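Local coordinates for beta-galactosidase (Trichoderma reesei, PDB 3OGV), which probably hydrolyses terminal non-reducing beta-D-galactose residues of beta-D-galactosides, as a glycoprotein of glycosyl hydrolase family 35, at residues L112-P117 / L174-N179; Y235-Y240 / F274-F279; A721-Q726 / L770-R775. All coordinates share one frame; numbering follows the deposited sequence.

Contact 1. Residues L112-P117 / L174-N179. With PTQ (2-phenylethyl 1-thio-beta-D-galactopyranoside), chain E.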
# COMPACT_ATOMS: atom_id res chain seq x y z
N LEU A 112 8.58 -11.26 2.03
CA LEU A 112 8.37 -11.36 3.47
C LEU A 112 6.84 -11.58 3.67
O LEU A 112 6.07 -10.65 3.34
CB LEU A 112 8.84 -10.05 4.13
CG LEU A 112 8.25 -9.75 5.55
CD1 LEU A 112 8.41 -10.91 6.53
CD2 LEU A 112 8.99 -8.50 6.12
N ALA A 113 6.49 -12.77 4.11
CA ALA A 113 5.03 -13.09 4.29
C ALA A 113 4.57 -12.75 5.69
O ALA A 113 5.27 -13.14 6.69
CB ALA A 113 4.90 -14.58 4.09
N ARG A 114 3.46 -12.05 5.79
CA ARG A 114 2.97 -11.54 7.08
C ARG A 114 1.47 -11.95 7.18
O ARG A 114 0.59 -11.08 6.94
CB ARG A 114 3.17 -10.02 7.26
CG ARG A 114 4.62 -9.62 6.79
CD ARG A 114 5.05 -8.30 7.33
NE ARG A 114 4.20 -7.17 7.01
CZ ARG A 114 4.04 -6.10 7.75
NH1 ARG A 114 4.42 -6.00 9.03
NH2 ARG A 114 3.34 -5.03 7.27
N PRO A 115 1.16 -13.21 7.51
CA PRO A 115 -0.24 -13.67 7.42
C PRO A 115 -1.07 -13.38 8.68
O PRO A 115 -2.25 -13.85 8.69
CB PRO A 115 -0.10 -15.18 7.10
CG PRO A 115 1.14 -15.55 7.85
CD PRO A 115 2.09 -14.33 7.70
N GLY A 116 -0.51 -12.76 9.70
CA GLY A 116 -1.30 -12.49 10.91
C GLY A 116 -1.16 -13.64 11.90
O GLY A 116 -0.08 -14.11 12.21
N PRO A 117 -2.29 -14.16 12.48
CA PRO A 117 -3.68 -13.92 12.09
C PRO A 117 -4.13 -12.52 12.19
O PRO A 117 -4.98 -12.10 11.36
CB PRO A 117 -4.45 -14.84 13.08
CG PRO A 117 -3.60 -15.81 13.54
CD PRO A 117 -2.17 -15.30 13.46
N LEU A 174 11.26 -14.80 4.42
CA LEU A 174 11.08 -14.41 5.82
C LEU A 174 9.60 -14.53 6.13
O LEU A 174 8.76 -14.40 5.20
CB LEU A 174 11.50 -12.94 6.03
CG LEU A 174 13.02 -12.68 5.87
CD1 LEU A 174 13.20 -11.14 5.86
CD2 LEU A 174 13.83 -13.32 7.12
N TYR A 175 9.27 -14.76 7.40
CA TYR A 175 7.86 -14.87 7.81
C TYR A 175 7.68 -14.09 9.10
O TYR A 175 8.50 -14.17 10.05
CB TYR A 175 7.59 -16.34 8.07
CG TYR A 175 6.14 -16.70 8.46
CD1 TYR A 175 5.68 -16.50 9.78
CD2 TYR A 175 5.33 -17.34 7.53
CE1 TYR A 175 4.35 -16.85 10.20
CE2 TYR A 175 4.02 -17.76 7.97
CZ TYR A 175 3.63 -17.48 9.24
OH TYR A 175 2.31 -17.92 9.60
N GLN A 176 6.61 -13.26 9.19
CA GLN A 176 6.30 -12.49 10.41
C GLN A 176 5.08 -13.13 11.08
O GLN A 176 4.02 -13.21 10.48
CB GLN A 176 5.92 -11.04 10.09
CG GLN A 176 5.52 -10.28 11.37
CD GLN A 176 5.04 -8.90 10.99
OE1 GLN A 176 5.82 -8.05 10.55
NE2 GLN A 176 3.73 -8.63 11.15
N PRO A 177 5.23 -13.62 12.34
CA PRO A 177 3.99 -14.10 13.10
C PRO A 177 3.40 -12.93 13.84
O PRO A 177 4.11 -12.05 14.37
CB PRO A 177 4.62 -15.06 14.12
CG PRO A 177 6.12 -14.47 14.39
CD PRO A 177 6.50 -13.75 13.09
N GLU A 178 2.05 -12.91 13.88
CA GLU A 178 1.36 -11.85 14.63
C GLU A 178 1.63 -10.42 14.00
O GLU A 178 2.08 -10.39 12.82
CB GLU A 178 1.78 -11.86 16.20
CG GLU A 178 0.59 -12.11 17.19
CD GLU A 178 -0.29 -10.94 17.38
OE1 GLU A 178 0.08 -9.76 17.16
OE2 GLU A 178 -1.42 -11.11 18.01
N ASN A 179 1.39 -9.37 14.71
CA ASN A 179 1.62 -8.01 14.17
C ASN A 179 1.73 -7.01 15.24
O ASN A 179 0.73 -6.76 15.96
CB ASN A 179 0.50 -7.63 13.15
CG ASN A 179 0.88 -6.35 12.45
OD1 ASN A 179 1.76 -6.40 11.55
ND2 ASN A 179 0.34 -5.23 12.83
C1 PTQ E . 1.39 -0.44 11.91
O1 PTQ E . 0.62 0.74 11.56
S1 PTQ E . 1.62 -0.35 13.73
C2 PTQ E . 0.73 -1.72 11.55
O2 PTQ E . 1.54 -2.84 11.81
C3 PTQ E . 0.20 -1.76 10.12
O3 PTQ E . -0.63 -2.87 9.93
C4 PTQ E . -0.50 -0.45 9.78
O4 PTQ E . -1.74 -0.45 10.56
C5 PTQ E . 0.29 0.77 10.09
O5 PTQ E . -0.72 2.27 8.57
C6 PTQ E . -0.31 2.13 9.99
C7 PTQ E . 2.55 1.19 13.90
C8 PTQ E . 2.64 1.68 15.33
C9 PTQ E . 3.37 2.96 15.43
C10 PTQ E . 2.67 4.16 15.33
C11 PTQ E . 3.40 5.36 15.36
C12 PTQ E . 4.81 5.33 15.49
C13 PTQ E . 5.45 4.11 15.54
C14 PTQ E . 4.77 2.97 15.47
O HOH W 1 1.92 -11.49 10.23
O HOH W 2 1.37 -16.61 11.84

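Contact 2. Residues Y235-Y240 / F274-F279. With PTQ (2-phenylethyl 1-thio-beta-D-galactopyranoside), chain E.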
# COMPACT_ATOMS: atom_id res chain seq x y z
N TYR A 235 14.97 -9.58 15.45
CA TYR A 235 14.12 -8.58 16.08
C TYR A 235 13.90 -7.41 15.11
O TYR A 235 14.90 -6.84 14.59
CB TYR A 235 14.81 -8.02 17.38
CG TYR A 235 14.03 -6.91 18.03
CD1 TYR A 235 12.84 -7.24 18.70
CD2 TYR A 235 14.47 -5.60 17.97
CE1 TYR A 235 12.08 -6.20 19.26
CE2 TYR A 235 13.74 -4.56 18.52
CZ TYR A 235 12.50 -4.90 19.21
OH TYR A 235 11.81 -3.85 19.77
N GLY A 236 12.67 -7.03 14.86
CA GLY A 236 12.34 -5.96 13.96
C GLY A 236 11.54 -4.92 14.67
O GLY A 236 10.72 -5.29 15.61
N HIS A 237 11.56 -3.63 14.27
CA HIS A 237 10.66 -2.68 14.79
C HIS A 237 10.20 -1.72 13.70
O HIS A 237 10.70 -1.80 12.54
CB HIS A 237 11.13 -1.97 16.08
CG HIS A 237 12.25 -0.97 15.88
ND1 HIS A 237 12.04 0.34 15.46
CD2 HIS A 237 13.59 -1.07 16.18
CE1 HIS A 237 13.23 0.98 15.46
NE2 HIS A 237 14.18 0.15 15.88
N ASP A 238 9.34 -0.78 14.08
CA ASP A 238 8.68 0.08 13.08
C ASP A 238 9.14 1.51 13.28
O ASP A 238 9.78 1.88 14.28
CB ASP A 238 7.14 -0.01 13.30
CG ASP A 238 6.65 -1.41 13.20
OD1 ASP A 238 7.22 -2.27 12.53
OD2 ASP A 238 5.69 -1.68 14.09
N GLY A 239 8.73 2.40 12.34
CA GLY A 239 8.95 3.79 12.48
C GLY A 239 7.95 4.58 11.65
O GLY A 239 7.93 4.41 10.46
N TYR A 240 7.20 5.45 12.33
CA TYR A 240 6.31 6.38 11.63
C TYR A 240 6.50 7.74 12.27
O TYR A 240 5.65 8.27 13.02
CB TYR A 240 4.84 5.91 11.71
CG TYR A 240 4.58 4.65 10.95
CD1 TYR A 240 4.72 3.41 11.54
CD2 TYR A 240 4.24 4.70 9.60
CE1 TYR A 240 4.46 2.23 10.83
CE2 TYR A 240 3.90 3.54 8.89
CZ TYR A 240 4.06 2.29 9.52
OH TYR A 240 3.74 1.17 8.78
N PHE A 274 20.06 -4.92 12.01
CA PHE A 274 19.13 -3.82 12.32
C PHE A 274 18.02 -3.78 11.25
O PHE A 274 18.30 -3.63 10.06
CB PHE A 274 19.85 -2.51 12.47
CG PHE A 274 18.94 -1.33 12.71
CD1 PHE A 274 17.84 -1.46 13.58
CD2 PHE A 274 19.13 -0.10 12.02
CE1 PHE A 274 16.98 -0.38 13.78
CE2 PHE A 274 18.26 0.97 12.15
CZ PHE A 274 17.17 0.84 13.05
N SER A 275 16.77 -3.97 11.73
CA SER A 275 15.68 -4.23 10.82
C SER A 275 14.52 -3.28 11.13
O SER A 275 13.98 -3.25 12.26
CB SER A 275 15.19 -5.66 10.99
OG SER A 275 16.20 -6.58 10.66
N LEU A 276 14.06 -2.51 10.12
CA LEU A 276 12.88 -1.67 10.20
C LEU A 276 11.89 -2.36 9.31
O LEU A 276 11.86 -2.25 8.05
CB LEU A 276 13.22 -0.23 9.75
CG LEU A 276 14.10 0.52 10.69
CD1 LEU A 276 14.52 1.87 10.02
CD2 LEU A 276 13.40 0.79 12.06
N VAL A 277 10.98 -3.17 9.93
CA VAL A 277 10.10 -4.05 9.23
C VAL A 277 8.88 -3.21 8.71
O VAL A 277 8.29 -3.67 7.71
CB VAL A 277 9.64 -5.21 10.14
CG1 VAL A 277 8.53 -6.09 9.45
CG2 VAL A 277 10.89 -6.05 10.33
N GLU A 278 8.58 -2.07 9.29
CA GLU A 278 7.68 -1.10 8.62
C GLU A 278 8.30 0.22 8.86
O GLU A 278 8.52 0.67 10.02
CB GLU A 278 6.26 -1.09 9.20
CG GLU A 278 5.56 -2.40 9.08
CD GLU A 278 4.22 -2.29 9.83
OE1 GLU A 278 3.64 -1.23 9.93
OE2 GLU A 278 3.71 -3.37 10.14
N PHE A 279 8.55 1.00 7.79
CA PHE A 279 8.96 2.37 7.98
C PHE A 279 8.09 3.26 7.05
O PHE A 279 7.80 2.87 5.89
CB PHE A 279 10.48 2.61 7.63
CG PHE A 279 10.95 3.97 8.12
CD1 PHE A 279 11.25 4.20 9.44
CD2 PHE A 279 10.94 5.06 7.24
CE1 PHE A 279 11.63 5.44 9.87
CE2 PHE A 279 11.25 6.30 7.62
CZ PHE A 279 11.58 6.53 8.94
C1 PTQ E . 1.39 -0.44 11.91
O1 PTQ E . 0.62 0.74 11.56
S1 PTQ E . 1.62 -0.35 13.73
C2 PTQ E . 0.73 -1.72 11.55
O2 PTQ E . 1.54 -2.84 11.81
C3 PTQ E . 0.20 -1.76 10.12
O3 PTQ E . -0.63 -2.87 9.93
C4 PTQ E . -0.50 -0.45 9.78
O4 PTQ E . -1.74 -0.45 10.56
C5 PTQ E . 0.29 0.77 10.09
O5 PTQ E . -0.72 2.27 8.57
C6 PTQ E . -0.31 2.13 9.99
C7 PTQ E . 2.55 1.19 13.90
C8 PTQ E . 2.64 1.68 15.33
C9 PTQ E . 3.37 2.96 15.43
C10 PTQ E . 2.67 4.16 15.33
C11 PTQ E . 3.40 5.36 15.36
C12 PTQ E . 4.81 5.33 15.49
C13 PTQ E . 5.45 4.11 15.54
C14 PTQ E . 4.77 2.97 15.47
O HOH W 3 15.62 -4.09 14.44

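Contact 3. Residues A721-Q726 / L770-R775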
# COMPACT_ATOMS: atom_id res chain seq x y z
N ALA A 721 -49.54 -0.65 19.05
CA ALA A 721 -49.65 0.66 19.66
C ALA A 721 -50.52 0.60 20.97
O ALA A 721 -51.65 0.05 20.90
CB ALA A 721 -50.28 1.65 18.65
N ARG A 722 -50.01 1.18 22.02
CA ARG A 722 -50.79 1.22 23.28
C ARG A 722 -51.43 2.55 23.47
O ARG A 722 -52.51 2.66 24.11
CB ARG A 722 -49.84 0.88 24.42
CG ARG A 722 -49.49 -0.62 24.38
CD ARG A 722 -49.53 -1.29 25.81
NE ARG A 722 -48.38 -2.17 26.08
CZ ARG A 722 -47.63 -2.00 27.16
NH1 ARG A 722 -47.94 -1.03 27.99
NH2 ARG A 722 -46.62 -2.79 27.43
N THR A 723 -50.79 3.63 23.05
CA THR A 723 -51.35 4.97 23.07
C THR A 723 -51.13 5.62 21.69
O THR A 723 -50.35 5.12 20.85
CB THR A 723 -50.74 5.87 24.17
OG1 THR A 723 -49.33 5.92 24.02
CG2 THR A 723 -51.03 5.34 25.57
N ALA A 724 -51.86 6.70 21.41
CA ALA A 724 -51.81 7.33 20.09
C ALA A 724 -50.44 7.98 19.87
O ALA A 724 -50.05 8.12 18.72
CB ALA A 724 -52.94 8.39 19.98
N ARG A 725 -49.75 8.42 20.91
CA ARG A 725 -48.42 8.97 20.79
C ARG A 725 -47.50 8.11 21.65
O ARG A 725 -47.79 7.86 22.85
CB ARG A 725 -48.39 10.41 21.32
CG ARG A 725 -46.99 11.02 21.15
CD ARG A 725 -47.00 12.52 21.35
NE ARG A 725 -47.64 13.24 20.21
CZ ARG A 725 -47.79 14.57 20.11
NH1 ARG A 725 -47.38 15.36 21.09
NH2 ARG A 725 -48.40 15.10 18.99
N GLN A 726 -46.34 7.77 21.08
CA GLN A 726 -45.34 7.00 21.82
C GLN A 726 -43.98 7.57 21.53
O GLN A 726 -43.84 8.30 20.57
CB GLN A 726 -45.38 5.53 21.42
CG GLN A 726 -46.78 4.94 21.77
CD GLN A 726 -46.88 3.47 21.60
OE1 GLN A 726 -47.85 2.84 22.05
NE2 GLN A 726 -45.87 2.83 20.97
N LEU A 770 -50.90 7.27 16.15
CA LEU A 770 -51.07 5.82 16.03
C LEU A 770 -52.49 5.36 16.39
O LEU A 770 -53.08 6.00 17.27
CB LEU A 770 -50.09 5.09 17.00
CG LEU A 770 -48.64 5.57 16.92
CD1 LEU A 770 -47.83 4.84 18.08
CD2 LEU A 770 -48.04 5.28 15.56
N VAL A 771 -52.92 4.30 15.74
CA VAL A 771 -54.26 3.71 16.08
C VAL A 771 -53.98 2.65 17.19
O VAL A 771 -53.32 1.58 16.94
CB VAL A 771 -54.84 3.06 14.85
CG1 VAL A 771 -56.22 2.34 15.16
CG2 VAL A 771 -55.08 4.08 13.72
N ARG A 772 -54.59 2.87 18.36
CA ARG A 772 -54.33 1.92 19.47
C ARG A 772 -54.82 0.56 19.05
O ARG A 772 -55.91 0.33 18.45
CB ARG A 772 -55.22 2.40 20.69
CG ARG A 772 -54.69 3.72 21.33
CD ARG A 772 -55.30 4.16 22.65
NE ARG A 772 -55.77 3.06 23.44
CZ ARG A 772 -55.77 3.02 24.78
NH1 ARG A 772 -55.19 3.98 25.52
NH2 ARG A 772 -56.29 1.97 25.38
N GLY A 773 -54.01 -0.45 19.39
CA GLY A 773 -54.36 -1.82 19.06
C GLY A 773 -53.81 -2.36 17.79
O GLY A 773 -53.87 -3.53 17.51
N ARG A 774 -53.37 -1.41 16.89
CA ARG A 774 -52.88 -1.78 15.60
C ARG A 774 -51.33 -2.12 15.69
O ARG A 774 -50.66 -1.50 16.48
CB ARG A 774 -53.15 -0.59 14.63
CG ARG A 774 -52.87 -1.00 13.27
CD ARG A 774 -53.27 0.17 12.28
NE ARG A 774 -54.74 0.36 12.15
CZ ARG A 774 -55.25 1.18 11.17
NH1 ARG A 774 -54.46 1.88 10.35
NH2 ARG A 774 -56.55 1.30 11.03
N ARG A 775 -50.95 -3.03 14.87
CA ARG A 775 -49.48 -3.41 14.74
C ARG A 775 -48.80 -2.49 13.74
O ARG A 775 -49.38 -2.15 12.68
CB ARG A 775 -49.35 -4.83 14.21
CG ARG A 775 -47.79 -5.22 14.07
CD ARG A 775 -47.67 -6.70 13.73
NE ARG A 775 -48.00 -7.50 14.91
CZ ARG A 775 -48.08 -8.82 14.94
NH1 ARG A 775 -47.78 -9.53 13.87
NH2 ARG A 775 -48.46 -9.41 16.05

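Contact 1. Residues L112-P117 / L174-N179
The guanidinium group of Arg114 meets Gln176 OE1 at its edge, in plane, and the Tyr175 ring carries Pro115 CD over one face, 4.1 Å from the ring centroid in a CH-pi contact. The proline sits toward the rim, where its CG comes within 3.2 Å of Tyr175 OH, and the two side chains cross at about a right angle. Tyr175 reaches this place with CG anti to the backbone N (chi1 -178°). The bond from Arg114 NH1 to Gln176 OE1 is 2.9 Å and nearly straight (170°), although the guanidinium and amide planes stand almost perpendicular. Arg114 also forms salt bridges with Glu46 and Glu278, so its charge is probably well balanced in this buried place.

The backbones are neighbouring parallel strands of the TIM barrel of the family 35 catalytic domain. Ala113 bonds both ways: its N to Leu174 O at 3.0 Å, and its O to Gln176 N at 2.8 Å. On the opposite side of the strand from Ala113, Leu112 CD1 packs on Leu174 CB.

Toward the sugar, Gln176 NE2 donates to both Glu178 O and Asn179 OD1, the latter on a lone pair in the carbonyl plane, which fixes the rotation of both amides. A water accepts from Gly116 N and donates to Gln176 O and Glu178 O, linking the two chains. Asn179 OD1 is held further by Tyr76 and Asn215, leaving ND2 directed at the galactoside, whose O2 accepts its hydrogen bond at 2.9 Å.

Contact 2. Residues Y235-Y240 / F274-F279
Glu278 has its carboxylate gripped at both oxygens: Tyr240 OH donates to OE1 at 2.7 Å, and OE2 accepts from the O2 hydroxyl of the bound thiogalactoside at 2.8 Å. OE2 also takes a hydrogen bond from Asn215 and the Arg114 salt bridge, so the group is fixed in rotation beneath the sugar. This is the beta-alpha-beta unit of strand 236-239, helix 261-268 and strand 275-280 in the TIM barrel, and Glu278 lies where its second strand turns a corner at Val277 and Glu278. The tyrosine hydroxyl approaches OE1 from the anti side, close to the carboxylate plane, with its ring turned 80° from that plane; OE1 itself lies 3.1 Å from C1 of the ligand. Asp238 runs alongside Glu278, pointing the same way, and its OD1 is 3.7 Å from Glu278 CB.

The backbones are joined by His237 N to Ser275 O, Val277 N to His237 O and Gly239 N to Glu278 O. That last bond, 2.9 Å long, crosses just beyond the corner and ties the carbonyl of Glu278 to the neighbouring strand.

On the face away from the ligand, His237 CG stands between its backbone N and carbonyl carbon (chi1 72°), which lets ND1 donate to the carbonyl O of the next residue, Asp238. So placed, the imidazole receives Leu276 CD2 over one face, while its NE2 lies 3.5 Å from Phe274 CE1, at the edge of the phenyl ring.

Contact 3. Residues A721-Q726 / L770-R775
Ala721 touches the other loop through its methyl group and both of its backbone polar atoms. CB lies 3.8 Å from Leu770 CB and also borders Val771 O. Its N donates to Arg774 O, and its O accepts from Gly773 N at 2.8 Å in an almost straight bond (176°). At the far end of the contact, Leu770 N donates to Ala724 O, also at 2.8 Å, on a lone pair in the carbonyl plane. Between these points Leu770 fills the interface: its CD1 lies 3.8 Å from Gln726 CG, the two side chains crossing at about a right angle. A chi1 of -49° puts the leucine CG close to Ala724 O and carries CD1 to Thr723 O as well as to Gln726. At the outer margin Arg772 folds back, bent at chi3, and lays one face of its guanidinium against Arg722 O, which stands 3.0 Å above the group's plane; this is a packing contact, with poor angles for a hydrogen bond.

Each loop is shaped from within. Val771 to Arg774 form a type II beta turn closed by Arg774 N to Val771 O, with Gly773 at a positive phi (94°). In the other loop Gln726 OE1 accepts from both Arg722 N and Thr723 N, while Thr723 OG1 donates to Arg725 O.

Further out, residues 721-726 leave strand 713-720 and residues 770-775 lead into its antiparallel neighbour 775-782, in the galactose-binding-like all-beta domain. Phe719 and Tyr776 back Leu770, and Arg725 forms a salt bridge with Asp768. The cross-loop bonds are all backbone to backbone, so the joint depends on chain shape and on the packing of Leu770 with the Ala721 methyl rather than on polar side chains, with Arg772 packing at the margin.

In the fold
Along the chain the three contacts come in series. Contacts 1 and 2 belong to the same TIM-barrel sheet of the catalytic domain, their centres 14 Å apart: contact 1 joins strands 110-116 and 172-177, and contact 2 joins strands 236-239 and 275-280. They meet inside the barrel through the salt bridge of Arg114 with Glu278 and the packing of Gln176 on Val277, and both reach the same bound thiogalactoside, so distant parts of the sequence build one sugar site. Contact 3 lies in a later all-beta domain, with its centre about 58 Å from that of contact 1 and 63 Å from that of contact 2, far from the sugar site, and joins loops at neighbouring strand ends.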